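Dihydrolipoyl dehydrogenase (Elizabethkingia anophelis NUHP1, PDB 6UZI) probably catalyses the NAD(+)-dependent reoxidation of dihydrolipoyl groups on lysines of partner proteins, using one bound FAD per subunit. Local coordinates at residues L119-I131 / Y284-E296. Sequence-based numbering, arbitrary orientation.
Sequences LQGVGSFESATQI and YTDGLGLEKAGVE. With FAD (flavin-adenine dinucleotide), chain E.
The ring of F125 receives the methyl of A293 over one face, CB lying 4.1 Å from the ring centroid and 27° off its normal. L290 reaches the same ring obliquely, its CD2 4.1 Å from F125 CE1. With CG beside its own backbone N (chi1 -77°), F125 sets its ring against A293 and L290 of the short helix 290-293; I17 and T148, from strands of the parallel FAD-domain sheet, also touch it. The backbones join through one hydrogen bond, F125 N to L288 O (2.9 Å, 162°), the donor standing above the carbonyl plane of L288. In this Rossmann-type FAD domain of the pyridine nucleotide-disulfide oxidoreductase family, strand 122-125 edges a small mixed sheet and also reads the adenine: G123 N donates to FAD N1A (2.8 Å) and FAD N6A to G123 O (2.9 Å). L288 CD1 lies 3.4 Å from that same G123 O, and Y284 meets N7A with its ring edge. At the outer end, K292 runs extended with its CD 3.3 Å from F125 O. Its side chain runs side by side with that of E126, but NZ stays 4.2 Å from E126 OE2, beyond a salt bridge; K132 forms a long, weak ion pair with the same oxygen.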
ATOM      1  N   LEU A 119      30.624 -20.215   1.251  1.00 49.45           N
ATOM      2  CA  LEU A 119      31.202 -21.244   2.095  1.00 38.28           C
ATOM      3  C   LEU A 119      30.233 -21.532   3.224  1.00 44.20           C
ATOM      4  O   LEU A 119      29.735 -20.603   3.868  1.00 43.29           O
ATOM      5  CB  LEU A 119      32.557 -20.807   2.661  1.00 38.68           C
ATOM      6  CG  LEU A 119      33.688 -20.544   1.666  1.00 39.62           C
ATOM      7  CD1 LEU A 119      34.950 -20.120   2.384  1.00 39.98           C
ATOM      8  CD2 LEU A 119      33.945 -21.792   0.845  1.00 40.69           C
ATOM      9  N   GLN A 120      29.967 -22.815   3.455  1.00 42.69           N
ATOM     10  CA  GLN A 120      29.130 -23.242   4.566  1.00 39.27           C
ATOM     11  C   GLN A 120      30.018 -23.586   5.749  1.00 39.16           C
ATOM     12  O   GLN A 120      30.949 -24.388   5.622  1.00 42.05           O
ATOM     13  CB  GLN A 120      28.283 -24.455   4.188  1.00 47.66           C
ATOM     14  CG  GLN A 120      27.649 -25.125   5.400  1.00 69.43           C
ATOM     15  CD  GLN A 120      26.541 -26.097   5.037  1.00 85.94           C
ATOM     16  OE1 GLN A 120      26.179 -26.237   3.866  1.00 86.85           O
ATOM     17  NE2 GLN A 120      26.002 -26.782   6.044  1.00 86.02           N
ATOM     18  N   GLY A 121      29.739 -22.981   6.884  1.00 36.85           N
ATOM     19  CA  GLY A 121      30.496 -23.269   8.084  1.00 37.15           C
ATOM     20  C   GLY A 121      30.516 -22.081   9.021  1.00 46.80           C
ATOM     21  O   GLY A 121      30.000 -21.005   8.724  1.00 42.05           O
ATOM     22  N   VAL A 122      31.109 -22.315  10.185  1.00 45.98           N
ATOM     23  CA  VAL A 122      31.279 -21.284  11.200  1.00 45.03           C
ATOM     24  C   VAL A 122      32.569 -20.531  10.911  1.00 43.16           C
ATOM     25  O   VAL A 122      33.640 -21.135  10.789  1.00 37.65           O
ATOM     26  CB  VAL A 122      31.288 -21.891  12.611  1.00 40.86           C
ATOM     27  CG1 VAL A 122      31.719 -20.855  13.639  1.00 38.20           C
ATOM     28  CG2 VAL A 122      29.913 -22.422  12.950  1.00 35.89           C
ATOM     29  N   GLY A 123      32.458 -19.215  10.771  1.00 42.79           N
ATOM     30  CA  GLY A 123      33.618 -18.372  10.575  1.00 40.38           C
ATOM     31  C   GLY A 123      34.133 -17.800  11.879  1.00 40.66           C
ATOM     32  O   GLY A 123      33.380 -17.153  12.614  1.00 44.72           O
ATOM     33  N   SER A 124      35.399 -18.051  12.193  1.00 41.42           N
ATOM     34  CA  SER A 124      36.031 -17.485  13.376  1.00 43.45           C
ATOM     35  C   SER A 124      37.335 -16.824  12.955  1.00 45.34           C
ATOM     36  O   SER A 124      38.032 -17.316  12.061  1.00 46.21           O
ATOM     37  CB  SER A 124      36.291 -18.545  14.471  1.00 38.32           C
ATOM     38  OG  SER A 124      37.009 -19.667  13.968  1.00 41.68           O
ATOM     39  N   PHE A 125      37.657 -15.708  13.605  1.00 38.48           N
ATOM     40  CA  PHE A 125      38.879 -14.979  13.303  1.00 44.83           C
ATOM     41  C   PHE A 125      40.092 -15.719  13.857  1.00 51.25           C
ATOM     42  O   PHE A 125      40.096 -16.154  15.015  1.00 58.76           O
ATOM     43  CB  PHE A 125      38.827 -13.572  13.908  1.00 38.91           C
ATOM     44  CG  PHE A 125      37.981 -12.605  13.145  1.00 38.14           C
ATOM     45  CD1 PHE A 125      36.766 -12.184  13.658  1.00 37.28           C
ATOM     46  CD2 PHE A 125      38.401 -12.100  11.925  1.00 43.97           C
ATOM     47  CE1 PHE A 125      35.976 -11.287  12.967  1.00 36.65           C
ATOM     48  CE2 PHE A 125      37.617 -11.201  11.222  1.00 37.73           C
ATOM     49  CZ  PHE A 125      36.401 -10.794  11.745  1.00 36.87           C
ATOM     50  N   GLU A 126      41.117 -15.876  13.023  1.00 41.07           N
ATOM     51  CA  GLU A 126      42.449 -16.256  13.481  1.00 47.44           C
ATOM     52  C   GLU A 126      43.354 -15.049  13.667  1.00 50.30           C
ATOM     53  O   GLU A 126      44.259 -15.081  14.508  1.00 58.07           O
ATOM     54  CB  GLU A 126      43.100 -17.244  12.507  1.00 43.76           C
ATOM     55  CG  GLU A 126      42.416 -18.599  12.441  1.00 54.67           C
ATOM     56  CD  GLU A 126      42.698 -19.453  13.666  1.00 67.36           C
ATOM     57  OE1 GLU A 126      43.762 -19.266  14.290  1.00 74.05           O
ATOM     58  OE2 GLU A 126      41.852 -20.304  14.014  1.00 67.73           O
ATOM     59  N   SER A 127      43.144 -14.006  12.874  1.00 45.88           N
ATOM     60  CA  SER A 127      43.820 -12.725  13.019  1.00 48.09           C
ATOM     61  C   SER A 127      42.918 -11.656  12.413  1.00 47.72           C
ATOM     62  O   SER A 127      41.737 -11.897  12.137  1.00 45.73           O
ATOM     63  CB  SER A 127      45.200 -12.768  12.358  1.00 43.81           C
ATOM     64  OG  SER A 127      45.082 -12.636  10.954  1.00 49.80           O
ATOM     65  N   ALA A 128      43.473 -10.467  12.193  1.00 47.60           N
ATOM     66  CA  ALA A 128      42.681  -9.424  11.551  1.00 47.30           C
ATOM     67  C   ALA A 128      42.497  -9.685  10.073  1.00 52.17           C
ATOM     68  O   ALA A 128      41.765  -8.947   9.403  1.00 55.25           O
ATOM     69  CB  ALA A 128      43.336  -8.056  11.746  1.00 41.84           C
ATOM     70  N   THR A 129      43.127 -10.740   9.567  1.00 51.78           N
ATOM     71  CA  THR A 129      43.160 -11.007   8.142  1.00 50.41           C
ATOM     72  C   THR A 129      42.917 -12.469   7.786  1.00 56.04           C
ATOM     73  O   THR A 129      42.566 -12.752   6.634  1.00 47.04           O
ATOM     74  CB  THR A 129      44.517 -10.498   7.614  1.00 47.16           C
ATOM     75  OG1 THR A 129      44.342  -9.165   7.105  1.00 45.85           O
ATOM     76  CG2 THR A 129      45.185 -11.413   6.581  1.00 52.10           C
ATOM     77  N   GLN A 130      42.973 -13.385   8.752  1.00 65.22           N
ATOM     78  CA  GLN A 130      42.714 -14.801   8.532  1.00 61.32           C
ATOM     79  C   GLN A 130      41.434 -15.208   9.248  1.00 51.53           C
ATOM     80  O   GLN A 130      41.176 -14.777  10.377  1.00 44.01           O
ATOM     81  CB  GLN A 130      43.884 -15.657   9.019  1.00 64.47           C
ATOM     82  CG  GLN A 130      45.028 -15.699   8.030  1.00 72.69           C
ATOM     83  CD  GLN A 130      46.386 -15.582   8.682  1.00 79.47           C
ATOM     84  OE1 GLN A 130      46.584 -14.799   9.616  1.00 79.15           O
ATOM     85  NE2 GLN A 130      47.338 -16.356   8.184  1.00 82.69           N
ATOM     86  N   ILE A 131      40.638 -16.044   8.583  1.00 48.72           N
ATOM     87  CA  ILE A 131      39.360 -16.513   9.103  1.00 46.01           C
ATOM     88  C   ILE A 131      39.304 -18.025   8.928  1.00 47.89           C
ATOM     89  O   ILE A 131      39.516 -18.532   7.820  1.00 41.11           O
ATOM     90  CB  ILE A 131      38.171 -15.846   8.383  1.00 47.60           C
ATOM     91  CG1 ILE A 131      38.187 -14.327   8.589  1.00 52.10           C
ATOM     92  CG2 ILE A 131      36.855 -16.428   8.875  1.00 41.90           C
ATOM     93  CD1 ILE A 131      37.457 -13.540   7.494  1.00 39.46           C
ATOM     94  N   TYR A 284      24.498 -11.335  18.328  1.00 42.46           N
ATOM     95  CA  TYR A 284      25.100 -12.660  18.343  1.00 39.17           C
ATOM     96  C   TYR A 284      26.552 -12.570  17.896  1.00 37.18           C
ATOM     97  O   TYR A 284      26.835 -12.097  16.790  1.00 44.10           O
ATOM     98  CB  TYR A 284      24.316 -13.619  17.446  1.00 40.04           C
ATOM     99  CG  TYR A 284      24.859 -15.033  17.462  1.00 53.29           C
ATOM    100  CD1 TYR A 284      25.638 -15.513  16.421  1.00 55.74           C
ATOM    101  CD2 TYR A 284      24.605 -15.882  18.533  1.00 55.45           C
ATOM    102  CE1 TYR A 284      26.138 -16.798  16.442  1.00 58.94           C
ATOM    103  CE2 TYR A 284      25.102 -17.166  18.560  1.00 56.10           C
ATOM    104  CZ  TYR A 284      25.867 -17.619  17.511  1.00 60.39           C
ATOM    105  OH  TYR A 284      26.373 -18.901  17.529  1.00 68.49           O
ATOM    106  N   THR A 285      27.470 -13.004  18.767  1.00 35.20           N
ATOM    107  CA  THR A 285      28.888 -13.041  18.433  1.00 37.51           C
ATOM    108  C   THR A 285      29.576 -14.329  18.891  1.00 42.71           C
ATOM    109  O   THR A 285      30.807 -14.414  18.806  1.00 45.88           O
ATOM    110  CB  THR A 285      29.620 -11.825  19.022  1.00 41.78           C
ATOM    111  OG1 THR A 285      29.221 -11.635  20.386  1.00 57.61           O
ATOM    112  CG2 THR A 285      29.290 -10.568  18.227  1.00 32.19           C
ATOM    113  N   ASP A 286      28.829 -15.333  19.354  1.00 39.41           N
ATOM    114  CA  ASP A 286      29.440 -16.543  19.893  1.00 48.48           C
ATOM    115  C   ASP A 286      30.282 -17.232  18.831  1.00 51.25           C
ATOM    116  O   ASP A 286      29.827 -17.437  17.702  1.00 51.66           O
ATOM    117  CB  ASP A 286      28.368 -17.512  20.399  1.00 65.34           C
ATOM    118  CG  ASP A 286      27.671 -17.023  21.651  1.00 75.31           C
ATOM    119  OD1 ASP A 286      28.138 -16.026  22.237  1.00 77.41           O
ATOM    120  OD2 ASP A 286      26.651 -17.633  22.043  1.00 77.04           O
ATOM    121  N   GLY A 287      31.515 -17.584  19.199  1.00 53.59           N
ATOM    122  CA  GLY A 287      32.385 -18.361  18.336  1.00 43.41           C
ATOM    123  C   GLY A 287      33.028 -17.603  17.203  1.00 44.17           C
ATOM    124  O   GLY A 287      33.684 -18.226  16.360  1.00 50.77           O
ATOM    125  N   LEU A 288      32.859 -16.281  17.154  1.00 38.25           N
ATOM    126  CA  LEU A 288      33.370 -15.445  16.078  1.00 36.27           C
ATOM    127  C   LEU A 288      34.868 -15.180  16.184  1.00 38.27           C
ATOM    128  O   LEU A 288      35.465 -14.688  15.223  1.00 45.45           O
ATOM    129  CB  LEU A 288      32.597 -14.121  16.058  1.00 40.67           C
ATOM    130  CG  LEU A 288      32.771 -13.194  14.855  1.00 37.24           C
ATOM    131  CD1 LEU A 288      32.491 -13.969  13.582  1.00 35.57           C
ATOM    132  CD2 LEU A 288      31.830 -12.016  14.968  1.00 41.12           C
ATOM    133  N   GLY A 289      35.486 -15.496  17.317  1.00 38.15           N
ATOM    134  CA  GLY A 289      36.913 -15.308  17.495  1.00 38.75           C
ATOM    135  C   GLY A 289      37.358 -13.868  17.536  1.00 40.70           C
ATOM    136  O   GLY A 289      38.503 -13.572  17.180  1.00 49.48           O
ATOM    137  N   LEU A 290      36.513 -12.977  18.062  1.00 39.37           N
ATOM    138  CA  LEU A 290      36.820 -11.549  18.087  1.00 38.79           C
ATOM    139  C   LEU A 290      38.086 -11.243  18.883  1.00 44.43           C
ATOM    140  O   LEU A 290      38.801 -10.286  18.564  1.00 48.39           O
ATOM    141  CB  LEU A 290      35.634 -10.783  18.672  1.00 35.46           C
ATOM    142  CG  LEU A 290      34.296 -10.752  17.923  1.00 33.86           C
ATOM    143  CD1 LEU A 290      33.261 -10.004  18.750  1.00 33.85           C
ATOM    144  CD2 LEU A 290      34.432 -10.104  16.564  1.00 31.51           C
ATOM    145  N   GLU A 291      38.369 -12.020  19.930  1.00 46.03           N
ATOM    146  CA  GLU A 291      39.586 -11.797  20.704  1.00 54.08           C
ATOM    147  C   GLU A 291      40.839 -11.996  19.855  1.00 52.37           C
ATOM    148  O   GLU A 291      41.842 -11.304  20.062  1.00 45.49           O
ATOM    149  CB  GLU A 291      39.609 -12.715  21.935  1.00 62.80           C
ATOM    150  CG  GLU A 291      39.731 -14.231  21.661  1.00 77.67           C
ATOM    151  CD  GLU A 291      38.401 -14.916  21.319  1.00 85.35           C
ATOM    152  OE1 GLU A 291      37.332 -14.268  21.424  1.00 80.84           O
ATOM    153  OE2 GLU A 291      38.432 -16.114  20.948  1.00 82.77           O
ATOM    154  N   LYS A 292      40.804 -12.930  18.899  1.00 48.39           N
ATOM    155  CA  LYS A 292      41.945 -13.203  18.032  1.00 43.06           C
ATOM    156  C   LYS A 292      42.160 -12.153  16.945  1.00 44.11           C
ATOM    157  O   LYS A 292      43.232 -12.130  16.333  1.00 53.23           O
ATOM    158  CB  LYS A 292      41.788 -14.586  17.394  1.00 40.71           C
ATOM    159  CG  LYS A 292      41.872 -15.728  18.398  1.00 47.41           C
ATOM    160  CD  LYS A 292      41.736 -17.086  17.734  1.00 54.99           C
ATOM    161  CE  LYS A 292      41.784 -18.216  18.755  1.00 58.24           C
ATOM    162  NZ  LYS A 292      41.669 -19.553  18.104  1.00 62.61           N
ATOM    163  N   ALA A 293      41.186 -11.283  16.691  1.00 42.29           N
ATOM    164  CA  ALA A 293      41.364 -10.180  15.759  1.00 39.77           C
ATOM    165  C   ALA A 293      41.525  -8.842  16.460  1.00 43.64           C
ATOM    166  O   ALA A 293      42.015  -7.888  15.841  1.00 42.47           O
ATOM    167  CB  ALA A 293      40.176 -10.095  14.792  1.00 39.09           C
ATOM    168  N   GLY A 294      41.113  -8.757  17.720  1.00 43.88           N
ATOM    169  CA  GLY A 294      41.229  -7.553  18.507  1.00 38.03           C
ATOM    170  C   GLY A 294      40.005  -6.671  18.526  1.00 40.22           C
ATOM    171  O   GLY A 294      40.099  -5.539  19.009  1.00 44.85           O
ATOM    172  N   VAL A 295      38.856  -7.161  18.065  1.00 35.93           N
ATOM    173  CA  VAL A 295      37.664  -6.327  17.925  1.00 39.09           C
ATOM    174  C   VAL A 295      36.969  -6.196  19.275  1.00 36.48           C
ATOM    175  O   VAL A 295      36.769  -7.188  19.980  1.00 45.22           O
ATOM    176  CB  VAL A 295      36.718  -6.914  16.863  1.00 37.84           C
ATOM    177  CG1 VAL A 295      35.413  -6.140  16.812  1.00 35.77           C
ATOM    178  CG2 VAL A 295      37.388  -6.898  15.508  1.00 34.61           C
ATOM    179  N   GLU A 296      36.617  -4.966  19.645  1.00 37.85           N
ATOM    180  CA  GLU A 296      35.984  -4.691  20.929  1.00 41.54           C
ATOM    181  C   GLU A 296      34.460  -4.677  20.815  1.00 44.55           C
ATOM    182  O   GLU A 296      33.890  -4.276  19.797  1.00 47.62           O
ATOM    183  CB  GLU A 296      36.442  -3.350  21.497  1.00 40.03           C
ATOM    184  CG  GLU A 296      37.919  -3.224  21.758  1.00 54.07           C
ATOM    185  CD  GLU A 296      38.330  -1.784  22.051  1.00 71.03           C
ATOM    186  OE1 GLU A 296      37.622  -0.850  21.607  1.00 67.94           O
ATOM    187  OE2 GLU A 296      39.360  -1.587  22.731  1.00 80.44           O
TER
HETATM  188  PA  FAD E 501      20.802 -12.131  10.793  1.00 54.40           P
HETATM  189  O1A FAD E 501      19.623 -12.131   9.895  1.00 71.54           O
HETATM  190  O2A FAD E 501      20.315 -12.176  12.246  1.00 51.20           O
HETATM  191  O5B FAD E 501      21.624 -13.478  10.555  1.00 55.21           O
HETATM  192  C5B FAD E 501      23.057 -13.382  10.499  1.00 53.36           C
HETATM  193  C4B FAD E 501      23.596 -14.723  10.076  1.00 60.94           C
HETATM  194  O4B FAD E 501      24.935 -14.889  10.573  1.00 65.88           O
HETATM  195  C3B FAD E 501      22.804 -15.952  10.549  1.00 52.81           C
HETATM  196  O3B FAD E 501      22.284 -16.630   9.412  1.00 55.55           O
HETATM  197  C2B FAD E 501      23.853 -16.826  11.260  1.00 50.78           C
HETATM  198  O2B FAD E 501      23.692 -18.212  10.974  1.00 48.99           O
HETATM  199  C1B FAD E 501      25.163 -16.271  10.706  1.00 61.42           C
HETATM  200  N9A FAD E 501      26.319 -16.439  11.572  1.00 59.14           N
HETATM  201  C8A FAD E 501      26.451 -16.008  12.868  1.00 62.65           C
HETATM  202  N7A FAD E 501      27.628 -16.240  13.392  1.00 67.84           N
HETATM  203  C5A FAD E 501      28.327 -16.874  12.370  1.00 65.47           C
HETATM  204  C6A FAD E 501      29.636 -17.375  12.286  1.00 57.58           C
HETATM  205  N6A FAD E 501      30.536 -17.277  13.269  1.00 52.51           N
HETATM  206  N1A FAD E 501      30.010 -17.963  11.128  1.00 52.63           N
HETATM  207  C2A FAD E 501      29.124 -18.033  10.128  1.00 53.57           C
HETATM  208  N3A FAD E 501      27.865 -17.588  10.089  1.00 52.92           N
HETATM  209  C4A FAD E 501      27.522 -17.011  11.249  1.00 58.18           C
HETATM  210  N1  FAD E 501      12.849  -7.307  10.802  1.00 80.53           N
HETATM  211  C2  FAD E 501      12.208  -6.487   9.933  1.00 66.16           C
HETATM  212  O2  FAD E 501      12.779  -5.525   9.423  1.00 60.92           O
HETATM  213  N3  FAD E 501      10.890  -6.740   9.593  1.00 73.63           N
HETATM  214  C4  FAD E 501      10.117  -7.786  10.061  1.00 81.12           C
HETATM  215  O4  FAD E 501       8.955  -7.922   9.682  1.00 81.07           O
HETATM  216  C4X FAD E 501      10.805  -8.653  10.979  1.00 85.24           C
HETATM  217  N5  FAD E 501      10.167  -9.687  11.446  1.00 81.66           N
HETATM  218  C5X FAD E 501      10.861 -10.548  12.284  1.00 83.61           C
HETATM  219  C6  FAD E 501      10.213 -11.691  12.747  1.00 83.17           C
HETATM  220  C7  FAD E 501      10.879 -12.624  13.535  1.00 79.32           C
HETATM  221  C7M FAD E 501      10.149 -13.856  13.999  1.00 75.81           C
HETATM  222  C8  FAD E 501      12.228 -12.407  13.873  1.00 81.43           C
HETATM  223  C8M FAD E 501      12.999 -13.427  14.670  1.00 80.88           C
HETATM  224  C9  FAD E 501      12.871 -11.256  13.431  1.00 82.78           C
HETATM  225  C9A FAD E 501      12.203 -10.330  12.637  1.00 83.37           C
HETATM  226  N10 FAD E 501      12.847  -9.188  12.125  1.00 76.95           N
HETATM  227  C10 FAD E 501      12.178  -8.335  11.290  1.00 84.98           C
HETATM  228  C1' FAD E 501      14.251  -8.913  12.447  1.00 64.81           C
HETATM  229  C2' FAD E 501      15.196  -9.357  11.337  1.00 60.65           C
HETATM  230  O2' FAD E 501      15.258 -10.782  11.260  1.00 65.07           O
HETATM  231  C3' FAD E 501      16.596  -8.773  11.530  1.00 49.21           C
HETATM  232  O3' FAD E 501      16.500  -7.401  11.882  1.00 39.65           O
HETATM  233  C4' FAD E 501      17.471  -8.913  10.284  1.00 58.92           C
HETATM  234  O4' FAD E 501      17.456 -10.285   9.882  1.00 62.26           O
HETATM  235  C5' FAD E 501      18.885  -8.414  10.486  1.00 59.91           C
HETATM  236  O5' FAD E 501      19.733  -9.469   9.997  1.00 57.27           O
HETATM  237  P   FAD E 501      21.357  -9.391   9.892  1.00 52.58           P
HETATM  238  O1P FAD E 501      21.905  -9.401   8.512  1.00 55.99           O
HETATM  239  O2P FAD E 501      21.973  -8.295  10.735  1.00 26.83           O
HETATM  240  O3P FAD E 501      21.646 -10.783  10.626  1.00 61.30           O